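Uncharacterized protein Atu1656 (Agrobacterium tumefaciens, PDB 2OJH) is of unknown function but folds as a six-bladed beta-propeller of the TolB family, possibly binding other proteins as TolB-type propellers do. Local coordinates at residues A[38-41]-A[42-46]; A[192-195]-A[196-200]; A[223-226]-A[227-231]. All coordinates share one frame; numbering follows the deposited sequence.

Interaction 1 (A[38-41]-A[42-46])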
loop_
_atom_site.group_PDB
_atom_site.type_symbol
_atom_site.label_atom_id
_atom_site.label_comp_id
_atom_site.label_asym_id
_atom_site.label_seq_id
_atom_site.Cartn_x
_atom_site.Cartn_y
_atom_site.Cartn_z
ATOM N N TRP A 38 17.966 -5.488 2.951
ATOM C CA TRP A 38 18.288 -5.463 4.381
ATOM C C TRP A 38 17.478 -6.519 5.117
ATOM O O TRP A 38 16.280 -6.664 4.847
ATOM C CB TRP A 38 17.923 -4.089 4.949
ATOM C CG TRP A 38 18.452 -3.831 6.309
ATOM C CD1 TRP A 38 19.766 -3.824 6.695
ATOM C CD2 TRP A 38 17.686 -3.506 7.463
ATOM N NE1 TRP A 38 19.854 -3.531 8.041
ATOM C CE2 TRP A 38 18.595 -3.321 8.533
ATOM C CE3 TRP A 38 16.321 -3.337 7.698
ATOM C CZ2 TRP A 38 18.181 -2.979 9.824
ATOM C CZ3 TRP A 38 15.895 -2.983 9.006
ATOM C CH2 TRP A 38 16.831 -2.830 10.049
ATOM N N GLN A 39 18.128 -7.250 6.028
ATOM C CA GLN A 39 17.442 -8.178 6.929
ATOM C C GLN A 39 17.595 -7.696 8.342
ATOM O O GLN A 39 18.624 -7.091 8.691
ATOM C CB GLN A 39 17.964 -9.604 6.781
ATOM C CG GLN A 39 17.808 -10.117 5.340
ATOM C CD GLN A 39 18.017 -11.590 5.217
ATOM O OE1 GLN A 39 18.749 -12.192 6.014
ATOM N NE2 GLN A 39 17.398 -12.194 4.192
ATOM N N THR A 40 16.583 -7.955 9.169
ATOM C CA THR A 40 16.587 -7.490 10.561
ATOM C C THR A 40 15.789 -8.435 11.449
ATOM O O THR A 40 14.841 -9.057 10.976
ATOM C CB THR A 40 16.035 -6.035 10.678
ATOM O OG1 THR A 40 15.936 -5.636 12.057
ATOM C CG2 THR A 40 14.689 -5.908 10.014
ATOM N N PRO A 41 16.186 -8.557 12.729
ATOM C CA PRO A 41 15.336 -9.260 13.704
ATOM C C PRO A 41 14.099 -8.444 14.133
ATOM O O PRO A 41 13.232 -8.967 14.814
ATOM C CB PRO A 41 16.284 -9.493 14.884
ATOM C CG PRO A 41 17.216 -8.329 14.819
ATOM C CD PRO A 41 17.437 -8.084 13.348
ATOM N N GLU A 42 14.032 -7.185 13.718
ATOM C CA GLU A 42 12.867 -6.348 13.976
ATOM C C GLU A 42 11.759 -6.625 12.960
ATOM O O GLU A 42 11.977 -7.322 11.959
ATOM C CB GLU A 42 13.260 -4.866 13.949
ATOM C CG GLU A 42 14.458 -4.528 14.847
ATOM C CD GLU A 42 14.153 -4.648 16.333
ATOM O OE1 GLU A 42 12.980 -4.485 16.732
ATOM O OE2 GLU A 42 15.093 -4.902 17.112
ATOM N N LEU A 43 10.573 -6.084 13.227
ATOM C CA LEU A 43 9.439 -6.217 12.313
ATOM C C LEU A 43 9.302 -4.925 11.508
ATOM O O LEU A 43 8.932 -3.874 12.057
ATOM C CB LEU A 43 8.162 -6.508 13.115
ATOM C CG LEU A 43 6.934 -7.004 12.354
ATOM C CD1 LEU A 43 7.174 -8.410 11.843
ATOM C CD2 LEU A 43 5.746 -6.985 13.302
ATOM N N PHE A 44 9.659 -4.993 10.226
ATOM C CA PHE A 44 9.590 -3.838 9.344
ATOM C C PHE A 44 8.552 -4.163 8.299
ATOM O O PHE A 44 8.418 -5.332 7.904
ATOM C CB PHE A 44 10.938 -3.560 8.678
ATOM C CG PHE A 44 11.796 -2.619 9.447
ATOM C CD1 PHE A 44 12.337 -2.992 10.678
ATOM C CD2 PHE A 44 12.022 -1.335 8.966
ATOM C CE1 PHE A 44 13.132 -2.117 11.405
ATOM C CE2 PHE A 44 12.814 -0.443 9.698
ATOM C CZ PHE A 44 13.359 -0.836 10.913
ATOM N N GLU A 45 7.819 -3.142 7.852
ATOM C CA GLU A 45 6.614 -3.380 7.054
ATOM C C GLU A 45 6.424 -2.434 5.892
ATOM O O GLU A 45 6.821 -1.279 5.960
ATOM C CB GLU A 45 5.371 -3.322 7.979
ATOM C CG GLU A 45 5.439 -4.390 9.099
ATOM C CD GLU A 45 4.197 -4.496 9.933
ATOM O OE1 GLU A 45 3.250 -5.176 9.485
ATOM O OE2 GLU A 45 4.186 -3.953 11.072
ATOM N N ALA A 46 5.790 -2.933 4.832
ATOM C CA ALA A 46 5.087 -2.041 3.867
ATOM C C ALA A 46 5.925 -0.947 3.187
ATOM O O ALA A 46 5.701 0.275 3.370
ATOM C CB ALA A 46 3.799 -1.442 4.533
#

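Interaction 2 (A[192-195]-A[196-200])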
loop_
_atom_site.group_PDB
_atom_site.type_symbol
_atom_site.label_atom_id
_atom_site.label_comp_id
_atom_site.label_asym_id
_atom_site.label_seq_id
_atom_site.Cartn_x
_atom_site.Cartn_y
_atom_site.Cartn_z
ATOM N N SER A 192 -15.036 -7.637 -0.884
ATOM C CA SER A 192 -15.536 -8.955 -0.487
ATOM C C SER A 192 -16.919 -9.225 -1.043
ATOM O O SER A 192 -17.531 -10.251 -0.700
ATOM C CB SER A 192 -15.637 -9.046 1.040
ATOM O OG SER A 192 -16.565 -8.071 1.537
ATOM N N ARG A 193 -17.417 -8.343 -1.905
ATOM C CA ARG A 193 -18.805 -8.440 -2.360
ATOM C C ARG A 193 -19.177 -9.794 -2.979
ATOM O O ARG A 193 -20.351 -10.175 -2.984
ATOM C CB ARG A 193 -19.207 -7.245 -3.260
ATOM C CG ARG A 193 -18.693 -7.266 -4.703
ATOM C CD ARG A 193 -18.900 -5.911 -5.387
ATOM N NE ARG A 193 -18.078 -4.852 -4.790
ATOM C CZ ARG A 193 -18.067 -3.576 -5.179
ATOM N NH1 ARG A 193 -18.840 -3.166 -6.179
ATOM N NH2 ARG A 193 -17.272 -2.697 -4.565
ATOM N N THR A 194 -18.193 -10.529 -3.484
ATOM C CA THR A 194 -18.510 -11.833 -4.107
ATOM C C THR A 194 -18.282 -13.012 -3.182
ATOM O O THR A 194 -18.446 -14.162 -3.590
ATOM C CB THR A 194 -17.688 -12.080 -5.385
ATOM O OG1 THR A 194 -16.289 -11.945 -5.085
ATOM C CG2 THR A 194 -18.087 -11.107 -6.511
ATOM N N GLY A 195 -17.848 -12.772 -1.953
ATOM C CA GLY A 195 -17.648 -13.919 -1.061
ATOM C C GLY A 195 -16.245 -14.007 -0.520
ATOM O O GLY A 195 -16.040 -14.363 0.644
ATOM N N GLN A 196 -15.272 -13.661 -1.357
ATOM C CA GLN A 196 -13.896 -13.548 -0.899
ATOM C C GLN A 196 -13.330 -12.247 -1.426
ATOM O O GLN A 196 -13.947 -11.587 -2.275
ATOM C CB GLN A 196 -13.062 -14.769 -1.319
ATOM C CG GLN A 196 -12.944 -14.979 -2.816
ATOM C CD GLN A 196 -12.719 -16.437 -3.215
ATOM O OE1 GLN A 196 -13.466 -17.335 -2.813
ATOM N NE2 GLN A 196 -11.698 -16.670 -4.030
HETATM N N MSE A 197 -12.184 -11.834 -0.903
HETATM C CA MSE A 197 -11.572 -10.631 -1.435
HETATM C C MSE A 197 -11.124 -10.900 -2.889
HETATM O O MSE A 197 -10.480 -11.928 -3.169
HETATM C CB MSE A 197 -10.395 -10.180 -0.578
HETATM C CG MSE A 197 -10.771 -9.452 0.722
HETATM SE SE MSE A 197 -11.953 -7.927 0.406
HETATM C CE MSE A 197 -11.369 -6.560 1.652
ATOM N N GLN A 198 -11.537 -10.015 -3.802
ATOM C CA GLN A 198 -11.143 -10.010 -5.218
ATOM C C GLN A 198 -10.767 -8.599 -5.603
ATOM O O GLN A 198 -11.224 -7.635 -4.939
ATOM C CB GLN A 198 -12.297 -10.429 -6.095
ATOM C CG GLN A 198 -12.866 -11.796 -5.710
ATOM C CD GLN A 198 -12.007 -12.951 -6.201
ATOM O OE1 GLN A 198 -12.329 -13.565 -7.200
ATOM N NE2 GLN A 198 -10.922 -13.248 -5.494
ATOM N N ILE A 199 -9.962 -8.468 -6.659
ATOM C CA ILE A 199 -9.575 -7.144 -7.147
ATOM C C ILE A 199 -10.677 -6.575 -8.027
ATOM O O ILE A 199 -11.225 -7.264 -8.911
ATOM C CB ILE A 199 -8.193 -7.109 -7.888
ATOM C CG1 ILE A 199 -7.110 -7.839 -7.078
ATOM C CG2 ILE A 199 -7.821 -5.669 -8.195
ATOM C CD1 ILE A 199 -6.968 -7.379 -5.656
ATOM N N TRP A 200 -11.007 -5.318 -7.732
ATOM C CA TRP A 200 -11.972 -4.541 -8.499
ATOM C C TRP A 200 -11.301 -3.216 -8.868
ATOM O O TRP A 200 -10.235 -2.868 -8.332
ATOM C CB TRP A 200 -13.239 -4.276 -7.671
ATOM C CG TRP A 200 -14.145 -5.504 -7.492
ATOM C CD1 TRP A 200 -13.906 -6.603 -6.705
ATOM C CD2 TRP A 200 -15.407 -5.715 -8.097
ATOM N NE1 TRP A 200 -14.957 -7.503 -6.792
ATOM C CE2 TRP A 200 -15.892 -6.979 -7.647
ATOM C CE3 TRP A 200 -16.187 -4.967 -8.989
ATOM C CZ2 TRP A 200 -17.103 -7.497 -8.061
ATOM C CZ3 TRP A 200 -17.398 -5.493 -9.407
ATOM C CH2 TRP A 200 -17.852 -6.743 -8.937
HETATM O O HOH W 1 -15.510 -9.571 -4.649
HETATM O O HOH W 2 -16.792 -16.662 -3.650
#

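Interaction 3 (A[223-226]-A[227-231])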
loop_
_atom_site.group_PDB
_atom_site.type_symbol
_atom_site.label_atom_id
_atom_site.label_comp_id
_atom_site.label_asym_id
_atom_site.label_seq_id
_atom_site.Cartn_x
_atom_site.Cartn_y
_atom_site.Cartn_z
ATOM N N HIS A 223 -1.354 -2.989 -6.434
ATOM C CA HIS A 223 -0.584 -1.838 -6.839
ATOM C C HIS A 223 -0.320 -1.856 -8.344
ATOM O O HIS A 223 0.465 -2.660 -8.824
ATOM C CB HIS A 223 0.714 -1.750 -6.012
ATOM C CG HIS A 223 0.477 -1.812 -4.533
ATOM N ND1 HIS A 223 -0.214 -0.831 -3.857
ATOM C CD2 HIS A 223 0.798 -2.751 -3.610
ATOM C CE1 HIS A 223 -0.269 -1.139 -2.574
ATOM N NE2 HIS A 223 0.349 -2.293 -2.393
ATOM N N PRO A 224 -1.025 -0.995 -9.092
ATOM C CA PRO A 224 -0.686 -0.741 -10.485
ATOM C C PRO A 224 0.733 -0.153 -10.659
ATOM O O PRO A 224 1.127 0.788 -9.948
ATOM C CB PRO A 224 -1.750 0.253 -10.938
ATOM C CG PRO A 224 -2.874 0.117 -9.984
ATOM C CD PRO A 224 -2.234 -0.265 -8.667
ATOM N N SER A 225 1.480 -0.730 -11.591
ATOM C CA SER A 225 2.831 -0.256 -11.914
ATOM C C SER A 225 2.764 1.140 -12.545
ATOM O O SER A 225 1.865 1.407 -13.355
ATOM C CB SER A 225 3.484 -1.236 -12.895
ATOM O OG SER A 225 4.680 -0.717 -13.451
ATOM N N PRO A 226 3.710 2.033 -12.200
ATOM C CA PRO A 226 3.739 3.334 -12.895
ATOM C C PRO A 226 3.909 3.242 -14.420
ATOM O O PRO A 226 3.663 4.233 -15.141
ATOM C CB PRO A 226 4.930 4.059 -12.276
ATOM C CG PRO A 226 5.622 3.093 -11.413
ATOM C CD PRO A 226 4.763 1.915 -11.172
ATOM N N SER A 227 4.301 2.073 -14.919
ATOM C CA SER A 227 4.532 1.915 -16.337
ATOM C C SER A 227 3.254 1.539 -17.079
ATOM O O SER A 227 3.229 1.487 -18.318
ATOM C CB SER A 227 5.660 0.921 -16.577
ATOM O OG SER A 227 6.881 1.460 -16.093
ATOM N N GLY A 228 2.201 1.268 -16.310
ATOM C CA GLY A 228 0.857 1.103 -16.848
ATOM C C GLY A 228 0.533 -0.199 -17.522
ATOM O O GLY A 228 -0.472 -0.281 -18.240
ATOM N N ASP A 229 1.338 -1.230 -17.287
ATOM C CA ASP A 229 1.072 -2.524 -17.930
ATOM C C ASP A 229 0.691 -3.648 -16.951
ATOM O O ASP A 229 0.134 -4.665 -17.363
ATOM C CB ASP A 229 2.247 -2.984 -18.839
ATOM C CG ASP A 229 3.584 -3.141 -18.079
ATOM O OD1 ASP A 229 3.819 -2.408 -17.104
ATOM O OD2 ASP A 229 4.399 -4.008 -18.478
ATOM N N LYS A 230 1.012 -3.467 -15.669
ATOM C CA LYS A 230 0.947 -4.571 -14.702
ATOM C C LYS A 230 0.419 -4.114 -13.358
ATOM O O LYS A 230 0.568 -2.948 -12.952
ATOM C CB LYS A 230 2.349 -5.193 -14.485
ATOM C CG LYS A 230 2.989 -5.929 -15.681
ATOM C CD LYS A 230 2.217 -7.185 -16.039
ATOM C CE LYS A 230 2.919 -7.964 -17.158
ATOM N NZ LYS A 230 2.064 -9.046 -17.755
ATOM N N VAL A 231 -0.187 -5.069 -12.663
ATOM C CA VAL A 231 -0.605 -4.908 -11.275
ATOM C C VAL A 231 0.005 -6.059 -10.467
ATOM O O VAL A 231 -0.171 -7.242 -10.834
ATOM C CB VAL A 231 -2.173 -4.998 -11.170
ATOM C CG1 VAL A 231 -2.640 -5.029 -9.706
ATOM C CG2 VAL A 231 -2.838 -3.830 -11.956
#

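Interaction 1 (A[38-41]-A[42-46])
The hydroxyl OG1 of Thr40 takes the backbone N-H of Glu42 in a nearly straight hydrogen bond, 3.0 Å from OG1 to N with 163° at the hydrogen. This closes an ST turn through Pro41, which bends the chain just where strand 33-40 ends. With OG1 opposite the backbone N (chi1 175°), the methyl CG2 of Thr40 lies between the backbone N and the carbonyl carbon and reaches Phe44 CD1 at 3.8 Å.

Beside this turn two aromatic rings meet in a T-shaped stack. The six-membered ring of Trp38 presents its edge to the face of Phe44, with the planes at 81° and the centroids 5.1 Å apart. Trp38 CZ3 sits over the middle of the phenyl ring, 3.8 Å from Phe44 CE1. Thr40 CB lies above one face of the indole, toward its rim, so the threonine packs against both rings. Pro75 also touches both Trp38 and Phe44, while Leu58 and Tyr65 add further contacts to Phe44. The backbone after the bend is held by Ser22, whose OG bonds to both Glu42 O and Phe44 N.

The chain here leaves the edge strand of the sheet 285-291, 22-28 and 33-40 and enters the first strand of the next sheet. Such a passage from the outer rim of one blade to the inner strand of the following one is characteristic of beta-propellers.

Interaction 2 (A[192-195]-A[196-200])
Arg193 lies over one face of Trp200, with its guanidinium nearly parallel to the indole at 22° and the two centres 4.5 Å apart. The arrangement is a cation-pi stack, and the aliphatic part of the arginine joins it: CD of Arg193 makes a CH-pi contact with the six-membered ring, 3.6 Å from Trp200 CZ2. At the edge of the same ring stands the methyl CG2 of Thr194. The indole N-H is taken up by a water 3.0 Å from Trp200 NE1, and this water also bonds weakly to Gln196 O.

A type I turn from Ser192 to Gly195 sets these groups in place, closed by Gly195 N to Ser192 O at 2.8 Å. Across the loop Ser192 CA points its hydrogen at Gln196 O, and the selenium of Met197, a selenomethionine, rests 3.4 Å from Ser192 N. In the second shell, Ser191 OG holds Arg193 NE and Asn175 OD1 holds NH2, which probably limits how the guanidinium can turn over the indole. Gln198 folds back so that its NE2 donates to Met197 O at 2.7 Å, while its OE1 is held by Arg211 and Ser215.

The loop joins strands 186-191 and 198-203 as a hairpin. Trp200 packs against Phe189 on the first and Val209 of strand 209-211, while Met197 reaches Trp220 in the next blade.

Interaction 3 (A[223-226]-A[227-231])
With chi1 at 169°, Ser225 carries its OG to the side away from its backbone N, beside its own carbonyl carbon and facing the chain that follows. There OG accepts the N-H of Ser227 over 3.2 Å, forming an ST turn, and it also has a weak hydrogen bond to Gly283 O. The carbonyl of the same serine receives a second donor, Gly228 N, at 3.0 Å from Ser225 O. That donor stands well above the carbonyl plane, 56° out of it, in the type I turn from Ser225 to Gly228. Ser225 thus grips two successive N-H groups, one through its side chain and one through its backbone, with Pro226 at the corner and Gly228 taking a positive phi on the way out.

Its own N-H is used as well: Ser225 N to Lys230 O is short, 2.8 Å, and almost perfectly straight at 176°. The sequence Ser-Pro-Ser-Gly-Asp is a variant of the Ser-Pro-Asp-Gly turn that recurs in this chain, as in WD40-like propeller repeats of TolB proteins, where it links the first two strands of a blade. Here those strands are 217-224 and 230-237.

Beyond the turn Pro224 and Val231 form an antiparallel non-hydrogen-bonded pair. Val231 sends CG2 toward Pro224, 4.0 Å from Pro224 CA, and its CA-H points at His223 O, 3.5 Å from Val231 CA. Tyr188 of the preceding blade packs on both Pro224 and Val231. The charged ends lead elsewhere, Asp229 to a salt bridge with Arg30 and Lys230 to one with Asp255. His223 is held at both ring nitrogens, ND1 by Asp179 and NE2 by Met274 O.

In the fold
The three contacts follow one another along the chain and sample different connections of one propeller. Interaction 1 is a passage between blades, from strand 33-40 to strand 45-49, beside the sheet in which the N-terminal strand 22-28 pairs with the C-terminal strand 285-291 and closes the ring. Interactions 2 and 3 are hairpin turns in successive blades: 192-200 links the second and third strands of one, 223-231 the first and second of the next. Their centres lie about 21 Å apart, with nearest atoms about 5 Å apart. Interaction 1 is about 30 Å from interaction 2 and about 25 Å from interaction 3, centre to centre. None touches another; each is a local contact within its own connection.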